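Local coordinates for putative capsular polysaccharide biosynthesis protein (Streptococcus pneumoniae serotype 4, PDB 6EWJ) that probably transfers an amino group to a sugar with the help of pyridoxal phosphate, a step in making pneumococcal teichoic acid, at residues A[294-304]-A[397-406]; A[322-333]-A[374-383]. All coordinates share one frame; numbering follows the deposited sequence.

Interaction 1 (A[294-304]-A[397-406]); sequences RYDSGFAGSRI and IIETFKTVSE
Ile398 and Phe401 leave their helix by different torsions and meet Gly298, Phe299 and Ile304. In Ile398 CG1 is anti to the carbonyl carbon (chi1 -70°), which sends CG1 and CD1 toward helix 268-299. In Phe401 CG is anti to the backbone N (chi1 -170°), which carries the ring toward Phe299 and Ile304. Ile398 is a knob in a hole formed by Arg294, Tyr295, Gly298 and Phe299. Its CG2 lies 3.7 Å from Gly298 CA, and its CD1 lies 3.5 Å from Arg294 O. With no side chain at Gly298, the branched Ile398 can sit on the backbone.

Phe401 turns an edge to the face of Phe299 in an offset edge-to-face pair, planes at 88°. Ile304 CD1 stands over one face of Phe401, 3.9 Å from the ring centroid, as a CH-pi contact. Ile304 CG2 also reaches Phe401 CE2 at 3.5 Å. One residue before Ile398, Ile397 CD1 touches Tyr295 OH at 3.4 Å, while that hydroxyl is hydrogen-bonded to Pro384 O.

Lys402 bridges the two segments at the outer side. Its NZ bonds to Gly298 O at 2.7 Å, tilted from the carbonyl plane. Ser302 OG donates to Phe299 O and accepts from Ile304 N, which closes an ST turn just after the helix. The contact therefore joins helix 391-409 to the end of helix 268-299 by apolar packing, probably in the small C-terminal domain of fold-type I aminotransferases. Its one crossing hydrogen bond puts the ammonium on a carbonyl near the helix C-terminus, where the helix dipole would probably favour the positive charge.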
loop_
_atom_site.group_PDB
_atom_site.type_symbol
_atom_site.label_atom_id
_atom_site.label_comp_id
_atom_site.label_asym_id
_atom_site.label_seq_id
_atom_site.Cartn_x
_atom_site.Cartn_y
_atom_site.Cartn_z
ATOM N N ARG A 294 17.644 -13.795 30.523
ATOM C CA ARG A 294 19.116 -13.869 30.596
ATOM C C ARG A 294 19.711 -12.450 30.673
ATOM O O ARG A 294 20.559 -12.156 31.534
ATOM C CB ARG A 294 19.674 -14.689 29.420
ATOM C CG ARG A 294 21.184 -14.841 29.395
ATOM C CD ARG A 294 21.644 -15.646 28.204
ATOM N NE ARG A 294 21.432 -17.052 28.476
ATOM C CZ ARG A 294 22.298 -17.875 29.072
ATOM N NH1 ARG A 294 23.519 -17.483 29.439
ATOM N NH2 ARG A 294 21.939 -19.118 29.282
ATOM N N TYR A 295 19.208 -11.552 29.823
ATOM C CA TYR A 295 19.605 -10.137 29.910
ATOM C C TYR A 295 19.282 -9.540 31.300
ATOM O O TYR A 295 20.128 -8.901 31.939
ATOM C CB TYR A 295 18.869 -9.295 28.840
ATOM C CG TYR A 295 19.429 -9.180 27.425
ATOM C CD1 TYR A 295 20.786 -9.015 27.186
ATOM C CD2 TYR A 295 18.555 -9.108 26.331
ATOM C CE1 TYR A 295 21.273 -8.840 25.884
ATOM C CE2 TYR A 295 19.024 -8.928 25.024
ATOM C CZ TYR A 295 20.385 -8.800 24.798
ATOM O OH TYR A 295 20.855 -8.578 23.533
ATOM N N ASP A 296 18.031 -9.720 31.720
ATOM C CA ASP A 296 17.570 -9.220 33.011
ATOM C C ASP A 296 18.476 -9.686 34.152
ATOM O O ASP A 296 18.894 -8.851 34.956
ATOM C CB ASP A 296 16.135 -9.624 33.308
ATOM C CG ASP A 296 15.110 -8.874 32.468
ATOM O OD1 ASP A 296 15.428 -7.860 31.750
ATOM O OD2 ASP A 296 13.947 -9.327 32.515
ATOM N N SER A 297 18.807 -10.972 34.230
ATOM C CA SER A 297 19.712 -11.425 35.330
ATOM C C SER A 297 21.109 -10.842 35.150
ATOM O O SER A 297 21.719 -10.407 36.095
ATOM C CB SER A 297 19.807 -12.947 35.466
ATOM O OG SER A 297 18.557 -13.599 35.231
ATOM N N GLY A 298 21.575 -10.770 33.901
ATOM C CA GLY A 298 22.864 -10.142 33.578
ATOM C C GLY A 298 23.031 -8.676 33.991
ATOM O O GLY A 298 24.082 -8.299 34.510
ATOM N N PHE A 299 21.983 -7.877 33.805
ATOM C CA PHE A 299 22.003 -6.451 34.114
ATOM C C PHE A 299 21.597 -6.099 35.553
ATOM O O PHE A 299 21.728 -4.955 35.939
ATOM C CB PHE A 299 21.160 -5.666 33.098
ATOM C CG PHE A 299 21.694 -5.753 31.686
ATOM C CD1 PHE A 299 23.051 -5.511 31.425
ATOM C CD2 PHE A 299 20.863 -6.079 30.623
ATOM C CE1 PHE A 299 23.549 -5.600 30.137
ATOM C CE2 PHE A 299 21.369 -6.188 29.331
ATOM C CZ PHE A 299 22.701 -5.954 29.091
ATOM N N ALA A 300 21.101 -7.075 36.311
ATOM C CA ALA A 300 20.690 -6.878 37.717
ATOM C C ALA A 300 21.790 -6.217 38.523
ATOM O O ALA A 300 22.962 -6.614 38.427
ATOM C CB ALA A 300 20.314 -8.193 38.335
ATOM N N GLY A 301 21.429 -5.161 39.274
ATOM C CA GLY A 301 22.393 -4.428 40.105
ATOM C C GLY A 301 23.349 -3.501 39.354
ATOM O O GLY A 301 24.143 -2.824 39.984
ATOM N N SER A 302 23.298 -3.459 38.015
ATOM C CA SER A 302 24.193 -2.581 37.250
ATOM C C SER A 302 23.520 -1.239 36.975
ATOM O O SER A 302 22.372 -0.998 37.306
ATOM C CB SER A 302 24.587 -3.254 35.926
ATOM O OG SER A 302 23.526 -3.224 34.954
ATOM N N ARG A 303 24.226 -0.378 36.281
ATOM C CA ARG A 303 23.662 0.900 35.834
ATOM C C ARG A 303 22.668 0.736 34.632
ATOM O O ARG A 303 21.827 1.605 34.350
ATOM C CB ARG A 303 24.851 1.762 35.450
ATOM C CG ARG A 303 24.811 3.268 35.632
ATOM C CD ARG A 303 26.117 3.849 34.992
ATOM N NE ARG A 303 27.160 2.804 34.887
ATOM C CZ ARG A 303 28.272 2.691 35.621
ATOM N NH1 ARG A 303 28.644 3.599 36.544
ATOM N NH2 ARG A 303 29.064 1.641 35.419
ATOM N N ILE A 304 22.765 -0.392 33.951
ATOM C CA ILE A 304 21.895 -0.695 32.805
ATOM C C ILE A 304 20.530 -1.102 33.340
ATOM O O ILE A 304 20.401 -2.170 33.958
ATOM C CB ILE A 304 22.561 -1.765 31.934
ATOM C CG1 ILE A 304 23.834 -1.169 31.302
ATOM C CG2 ILE A 304 21.618 -2.255 30.824
ATOM C CD1 ILE A 304 24.964 -2.150 31.175
ATOM N N ILE A 397 26.989 -9.666 24.856
ATOM C CA ILE A 397 26.356 -8.328 24.887
ATOM C C ILE A 397 26.249 -7.821 26.341
ATOM O O ILE A 397 26.582 -6.674 26.625
ATOM C CB ILE A 397 24.965 -8.329 24.187
ATOM C CG1 ILE A 397 25.136 -8.528 22.670
ATOM C CG2 ILE A 397 24.216 -7.029 24.418
ATOM C CD1 ILE A 397 23.886 -8.956 21.935
ATOM N N ILE A 398 25.799 -8.680 27.249
ATOM C CA ILE A 398 25.725 -8.324 28.680
ATOM C C ILE A 398 27.073 -7.791 29.202
ATOM O O ILE A 398 27.182 -6.674 29.694
ATOM C CB ILE A 398 25.254 -9.539 29.522
ATOM C CG1 ILE A 398 23.790 -9.839 29.244
ATOM C CG2 ILE A 398 25.421 -9.287 31.040
ATOM C CD1 ILE A 398 23.372 -11.219 29.698
ATOM N N GLU A 399 28.103 -8.614 29.065
ATOM C CA GLU A 399 29.365 -8.288 29.661
ATOM C C GLU A 399 30.027 -7.067 28.926
ATOM O O GLU A 399 30.542 -6.169 29.597
ATOM C CB GLU A 399 30.188 -9.546 30.017
ATOM C CG GLU A 399 30.946 -10.048 28.863
ATOM C CD GLU A 399 32.294 -9.342 28.746
ATOM O OE1 GLU A 399 32.314 -8.099 28.584
ATOM O OE2 GLU A 399 33.342 -10.023 28.860
ATOM N N THR A 400 29.905 -6.983 27.587
ATOM C CA THR A 400 30.437 -5.834 26.796
ATOM C C THR A 400 29.726 -4.505 27.101
ATOM O O THR A 400 30.372 -3.480 27.283
ATOM C CB THR A 400 30.388 -6.096 25.276
ATOM O OG1 THR A 400 31.073 -7.309 24.951
ATOM C CG2 THR A 400 31.038 -4.947 24.506
ATOM N N PHE A 401 28.405 -4.537 27.210
ATOM C CA PHE A 401 27.635 -3.335 27.495
ATOM C C PHE A 401 28.002 -2.772 28.894
ATOM O O PHE A 401 28.186 -1.552 29.053
ATOM C CB PHE A 401 26.134 -3.659 27.365
ATOM C CG PHE A 401 25.205 -2.482 27.394
ATOM C CD1 PHE A 401 25.613 -1.174 27.080
ATOM C CD2 PHE A 401 23.878 -2.695 27.688
ATOM C CE1 PHE A 401 24.705 -0.125 27.092
ATOM C CE2 PHE A 401 22.967 -1.660 27.698
ATOM C CZ PHE A 401 23.378 -0.368 27.411
ATOM N N LYS A 402 28.154 -3.660 29.883
ATOM C CA LYS A 402 28.627 -3.219 31.208
ATOM C C LYS A 402 30.014 -2.578 31.154
ATOM O O LYS A 402 30.183 -1.452 31.601
ATOM C CB LYS A 402 28.682 -4.371 32.199
ATOM C CG LYS A 402 27.325 -4.878 32.636
ATOM C CD LYS A 402 27.550 -6.009 33.623
ATOM C CE LYS A 402 26.638 -7.166 33.398
ATOM N NZ LYS A 402 26.819 -8.198 34.461
ATOM N N THR A 403 30.979 -3.288 30.562
ATOM C CA THR A 403 32.360 -2.799 30.431
ATOM C C THR A 403 32.435 -1.474 29.678
ATOM O O THR A 403 33.152 -0.550 30.092
ATOM C CB THR A 403 33.263 -3.839 29.727
ATOM O OG1 THR A 403 33.271 -5.042 30.485
ATOM C CG2 THR A 403 34.728 -3.343 29.573
ATOM N N VAL A 404 31.708 -1.397 28.569
ATOM C CA VAL A 404 31.707 -0.202 27.728
ATOM C C VAL A 404 31.114 0.996 28.444
ATOM O O VAL A 404 31.676 2.081 28.373
ATOM C CB VAL A 404 30.980 -0.455 26.379
ATOM C CG1 VAL A 404 30.533 0.842 25.738
ATOM C CG2 VAL A 404 31.905 -1.215 25.429
ATOM N N SER A 405 29.964 0.813 29.078
ATOM C CA SER A 405 29.323 1.880 29.854
ATOM C C SER A 405 30.256 2.420 30.937
ATOM O O SER A 405 30.423 3.630 31.072
ATOM C CB SER A 405 28.028 1.379 30.511
ATOM O OG SER A 405 27.083 0.968 29.525
ATOM N N GLU A 406 30.851 1.510 31.711
ATOM C CA GLU A 406 31.838 1.893 32.749
ATOM C C GLU A 406 32.988 2.697 32.142
ATOM O O GLU A 406 33.327 3.771 32.624
ATOM C CB GLU A 406 32.412 0.658 33.445
ATOM C CG GLU A 406 31.457 -0.098 34.357
ATOM C CD GLU A 406 32.030 -1.433 34.831
ATOM O OE1 GLU A 406 33.248 -1.455 35.158
ATOM O OE2 GLU A 406 31.284 -2.449 34.885
#

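Interaction 2 (A[322-333]-A[374-383]); sequences ITRVEGASLEER and YAFFENEITL
The guanidinium of Arg324 has Phe376 CA over the centre of one face, 3.5 Å above the plane, and Asn379 OD1 at its edge. Glu378 O lies over one face of the Arg333 guanidinium, offset toward the rim. At the edge of that group are the Phe377 ring, inclined at 60° to it, and the carbonyl of Glu380.

Arg324 NE donates to Asn379 OD1 at 3.0 Å, nearly straight and within the guanidinium plane. The amide plane of Asn379 stands almost at right angles to the guanidinium. Asn379 ND2 donates to Val325 O at 3.2 Å and reaches that oxygen from well above the carbonyl plane. With CG between the backbone N and the carbonyl carbon (chi1 62°), Asn379 sets its amide between these partners.

Arg333 bends at chi2 and chi3 and brings NH1 to Glu380 O, 2.8 Å away, on a lone pair. A weak bond joins NH1 to Phe377 O.

Strands 322-325 and 380-383 run antiparallel. Thr323 and Ile381 form the hydrogen-bonded pair, and Ile381 O accepts from both Thr323 N and Thr323 OG1, the latter at 2.9 Å. Ser329 and Glu332 form a capping box at the start of helix 330-342, where Leu330 N also bonds Glu378 OE2 at 3.3 Å. These elements probably belong to the small C-terminal domain of fold-type I aminotransferases. Arg324 and Arg333 thus bind acceptors of the turn between helix 371-378 and strand 380-383, and Asn379 of that turn bonds back to Val325 O. Arg333, which holds the turn, also makes a cation-pi contact with Trp253 of the second subunit.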
loop_
_atom_site.group_PDB
_atom_site.type_symbol
_atom_site.label_atom_id
_atom_site.label_comp_id
_atom_site.label_asym_id
_atom_site.label_seq_id
_atom_site.Cartn_x
_atom_site.Cartn_y
_atom_site.Cartn_z
ATOM N N ILE A 322 14.631 -2.588 25.376
ATOM C CA ILE A 322 14.868 -1.192 25.700
ATOM C C ILE A 322 15.555 -1.066 27.066
ATOM O O ILE A 322 15.091 -1.666 28.070
ATOM C CB ILE A 322 13.538 -0.399 25.624
ATOM C CG1 ILE A 322 13.064 -0.432 24.137
ATOM C CG2 ILE A 322 13.730 1.006 26.224
ATOM C CD1 ILE A 322 11.947 0.495 23.710
ATOM N N THR A 323 16.659 -0.307 27.092
ATOM C CA THR A 323 17.393 -0.039 28.320
ATOM C C THR A 323 17.626 1.424 28.432
ATOM O O THR A 323 17.652 2.145 27.419
ATOM C CB THR A 323 18.749 -0.778 28.470
ATOM O OG1 THR A 323 19.802 -0.104 27.738
ATOM C CG2 THR A 323 18.657 -2.273 28.040
ATOM N N ARG A 324 17.753 1.879 29.669
ATOM C CA ARG A 324 18.269 3.190 29.963
ATOM C C ARG A 324 19.488 3.081 30.900
ATOM O O ARG A 324 19.465 2.284 31.835
ATOM C CB ARG A 324 17.175 4.072 30.561
ATOM C CG ARG A 324 16.000 4.309 29.632
ATOM C CD ARG A 324 14.893 5.074 30.304
ATOM N NE ARG A 324 15.333 6.406 30.681
ATOM C CZ ARG A 324 14.653 7.246 31.459
ATOM N NH1 ARG A 324 13.488 6.866 31.998
ATOM N NH2 ARG A 324 15.143 8.448 31.737
ATOM N N VAL A 325 20.559 3.825 30.604
ATOM C CA VAL A 325 21.815 3.760 31.349
ATOM C C VAL A 325 21.829 4.918 32.359
ATOM O O VAL A 325 21.853 6.099 31.977
ATOM C CB VAL A 325 23.070 3.812 30.448
ATOM C CG1 VAL A 325 24.316 3.443 31.244
ATOM C CG2 VAL A 325 22.923 2.844 29.274
ATOM N N GLU A 326 21.720 4.590 33.640
ATOM C CA GLU A 326 21.639 5.628 34.652
ATOM C C GLU A 326 22.828 6.562 34.561
ATOM O O GLU A 326 23.966 6.113 34.449
ATOM C CB GLU A 326 21.573 5.076 36.061
ATOM C CG GLU A 326 21.558 6.199 37.120
ATOM C CD GLU A 326 20.983 5.785 38.443
ATOM O OE1 GLU A 326 20.193 4.820 38.472
ATOM O OE2 GLU A 326 21.316 6.443 39.457
ATOM N N GLY A 327 22.551 7.857 34.664
ATOM C CA GLY A 327 23.610 8.859 34.787
ATOM C C GLY A 327 24.288 9.279 33.493
ATOM O O GLY A 327 25.204 10.103 33.528
ATOM N N ALA A 328 23.854 8.748 32.352
ATOM C CA ALA A 328 24.489 9.019 31.059
ATOM C C ALA A 328 23.836 10.222 30.364
ATOM O O ALA A 328 22.617 10.292 30.234
ATOM C CB ALA A 328 24.419 7.776 30.144
ATOM N N SER A 329 24.666 11.138 29.892
ATOM C CA SER A 329 24.194 12.234 29.037
ATOM C C SER A 329 23.926 11.749 27.619
ATOM O O SER A 329 24.334 10.668 27.225
ATOM C CB SER A 329 25.226 13.366 28.982
ATOM O OG SER A 329 26.377 12.986 28.229
ATOM N N LEU A 330 23.274 12.611 26.847
ATOM C CA LEU A 330 23.124 12.428 25.406
ATOM C C LEU A 330 24.419 12.021 24.714
ATOM O O LEU A 330 24.457 11.024 23.987
ATOM C CB LEU A 330 22.601 13.716 24.743
ATOM C CG LEU A 330 22.288 13.594 23.239
ATOM C CD1 LEU A 330 21.239 12.519 22.998
ATOM C CD2 LEU A 330 21.806 14.920 22.698
ATOM N N GLU A 331 25.478 12.779 24.968
ATOM C CA GLU A 331 26.744 12.579 24.308
ATOM C C GLU A 331 27.376 11.262 24.716
ATOM O O GLU A 331 27.964 10.527 23.897
ATOM C CB GLU A 331 27.641 13.794 24.575
ATOM C CG GLU A 331 29.045 13.613 24.023
ATOM C CD GLU A 331 29.855 14.892 24.008
ATOM O OE1 GLU A 331 29.455 15.875 24.704
ATOM O OE2 GLU A 331 30.909 14.873 23.329
ATOM N N GLU A 332 27.207 10.925 25.980
ATOM C CA GLU A 332 27.769 9.687 26.525
ATOM C C GLU A 332 27.009 8.486 25.991
ATOM O O GLU A 332 27.616 7.474 25.645
ATOM C CB GLU A 332 27.776 9.721 28.057
ATOM C CG GLU A 332 28.765 10.720 28.634
ATOM C CD GLU A 332 28.560 10.967 30.126
ATOM O OE1 GLU A 332 27.423 10.793 30.619
ATOM O OE2 GLU A 332 29.528 11.321 30.802
ATOM N N ARG A 333 25.688 8.600 25.896
ATOM C CA ARG A 333 24.869 7.535 25.259
ATOM C C ARG A 333 25.351 7.273 23.855
ATOM O O ARG A 333 25.499 6.108 23.432
ATOM C CB ARG A 333 23.372 7.881 25.225
ATOM C CG ARG A 333 22.450 6.686 24.821
ATOM C CD ARG A 333 22.290 6.455 23.320
ATOM N NE ARG A 333 21.936 7.702 22.659
ATOM C CZ ARG A 333 20.728 8.236 22.655
ATOM N NH1 ARG A 333 19.695 7.635 23.218
ATOM N NH2 ARG A 333 20.557 9.390 22.029
ATOM N N TYR A 374 12.001 13.590 26.369
ATOM C CA TYR A 374 13.424 13.817 26.130
ATOM C C TYR A 374 14.313 12.968 27.057
ATOM O O TYR A 374 15.314 12.426 26.631
ATOM C CB TYR A 374 13.792 15.304 26.282
ATOM C CG TYR A 374 15.205 15.533 25.855
ATOM C CD1 TYR A 374 15.508 15.652 24.484
ATOM C CD2 TYR A 374 16.259 15.594 26.783
ATOM C CE1 TYR A 374 16.801 15.806 24.064
ATOM C CE2 TYR A 374 17.567 15.757 26.356
ATOM C CZ TYR A 374 17.816 15.868 24.998
ATOM O OH TYR A 374 19.087 16.049 24.528
ATOM N N ALA A 375 13.983 12.964 28.337
ATOM C CA ALA A 375 14.854 12.346 29.333
ATOM C C ALA A 375 14.878 10.826 29.118
ATOM O O ALA A 375 15.922 10.204 29.270
ATOM C CB ALA A 375 14.440 12.729 30.767
ATOM N N PHE A 376 13.756 10.257 28.693
ATOM C CA PHE A 376 13.705 8.819 28.344
ATOM C C PHE A 376 14.621 8.479 27.194
ATOM O O PHE A 376 15.377 7.525 27.265
ATOM C CB PHE A 376 12.276 8.437 27.979
ATOM C CG PHE A 376 12.090 6.991 27.643
ATOM C CD1 PHE A 376 12.264 6.542 26.333
ATOM C CD2 PHE A 376 11.720 6.080 28.626
ATOM C CE1 PHE A 376 12.058 5.204 25.997
ATOM C CE2 PHE A 376 11.520 4.732 28.303
ATOM C CZ PHE A 376 11.687 4.295 26.990
ATOM N N PHE A 377 14.526 9.289 26.144
ATOM C CA PHE A 377 15.362 9.194 24.935
ATOM C C PHE A 377 16.833 9.376 25.190
ATOM O O PHE A 377 17.666 8.615 24.696
ATOM C CB PHE A 377 14.906 10.230 23.912
ATOM C CG PHE A 377 15.968 10.633 22.920
ATOM C CD1 PHE A 377 16.384 9.746 21.904
ATOM C CD2 PHE A 377 16.547 11.910 22.969
ATOM C CE1 PHE A 377 17.394 10.098 21.015
ATOM C CE2 PHE A 377 17.545 12.247 22.078
ATOM C CZ PHE A 377 17.952 11.345 21.082
ATOM N N GLU A 378 17.160 10.391 25.960
ATOM C CA GLU A 378 18.536 10.762 26.211
ATOM C C GLU A 378 19.531 9.632 26.593
ATOM O O GLU A 378 20.681 9.639 26.127
ATOM C CB GLU A 378 18.575 11.850 27.309
ATOM C CG GLU A 378 19.876 12.619 27.355
ATOM C CD GLU A 378 19.995 13.569 28.541
ATOM O OE1 GLU A 378 19.044 13.734 29.329
ATOM O OE2 GLU A 378 21.059 14.186 28.647
ATOM N N ASN A 379 19.109 8.712 27.459
ATOM C CA ASN A 379 19.987 7.643 27.960
ATOM C C ASN A 379 19.528 6.234 27.517
ATOM O O ASN A 379 19.953 5.240 28.078
ATOM C CB ASN A 379 20.130 7.723 29.476
ATOM C CG ASN A 379 18.823 7.546 30.219
ATOM O OD1 ASN A 379 17.735 7.816 29.689
ATOM N ND2 ASN A 379 18.915 7.137 31.458
ATOM N N GLU A 380 18.704 6.183 26.482
ATOM C CA GLU A 380 18.089 4.966 26.041
ATOM C C GLU A 380 18.969 4.281 25.014
ATOM O O GLU A 380 19.463 4.937 24.067
ATOM C CB GLU A 380 16.699 5.237 25.474
ATOM C CG GLU A 380 15.846 3.992 25.266
ATOM C CD GLU A 380 16.194 3.184 24.020
ATOM O OE1 GLU A 380 16.592 3.765 22.983
ATOM O OE2 GLU A 380 16.043 1.935 24.034
ATOM N N ILE A 381 19.166 2.975 25.205
ATOM C CA ILE A 381 19.790 2.107 24.225
ATOM C C ILE A 381 19.012 0.811 24.089
ATOM O O ILE A 381 18.720 0.117 25.079
ATOM C CB ILE A 381 21.262 1.817 24.579
ATOM C CG1 ILE A 381 22.101 3.128 24.500
ATOM C CG2 ILE A 381 21.882 0.827 23.614
ATOM C CD1 ILE A 381 23.486 3.018 25.109
ATOM N N THR A 382 18.707 0.451 22.851
ATOM C CA THR A 382 18.053 -0.786 22.591
ATOM C C THR A 382 19.084 -1.813 22.156
ATOM O O THR A 382 19.812 -1.602 21.184
ATOM C CB THR A 382 16.973 -0.642 21.514
ATOM O OG1 THR A 382 16.231 0.535 21.756
ATOM C CG2 THR A 382 16.029 -1.804 21.519
ATOM N N LEU A 383 19.128 -2.929 22.881
ATOM C CA LEU A 383 19.982 -4.065 22.533
ATOM C C LEU A 383 19.230 -5.038 21.678
ATOM O O LEU A 383 18.005 -5.054 21.754
ATOM C CB LEU A 383 20.429 -4.809 23.794
ATOM C CG LEU A 383 21.124 -3.965 24.872
ATOM C CD1 LEU A 383 21.489 -4.852 26.049
ATOM C CD2 LEU A 383 22.343 -3.255 24.329
#

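How the interactions relate
Both contacts are built around the small antiparallel sheet 304-306, 321-325 and 380-383. Interaction 2 is nested in the chain loop closed by interaction 1, and each is partly buried. They touch: Phe401 packs on Thr323, Phe299 on Leu383, and Arg303 O probably accepts from Glu326 N. Interaction 1 lays two helices against the sheet and relies mainly on apolar and aromatic packing, with polar groups toward its rim. Interaction 2 pairs two strands of the sheet, ties the helices next to them and relies far more on hydrogen bonds. It borders the second subunit, and Ile322 lies about 6 Å, side chain to side chain, from the cofactor-binding residues His179 and Tyr351. Interaction 1 lies away from these.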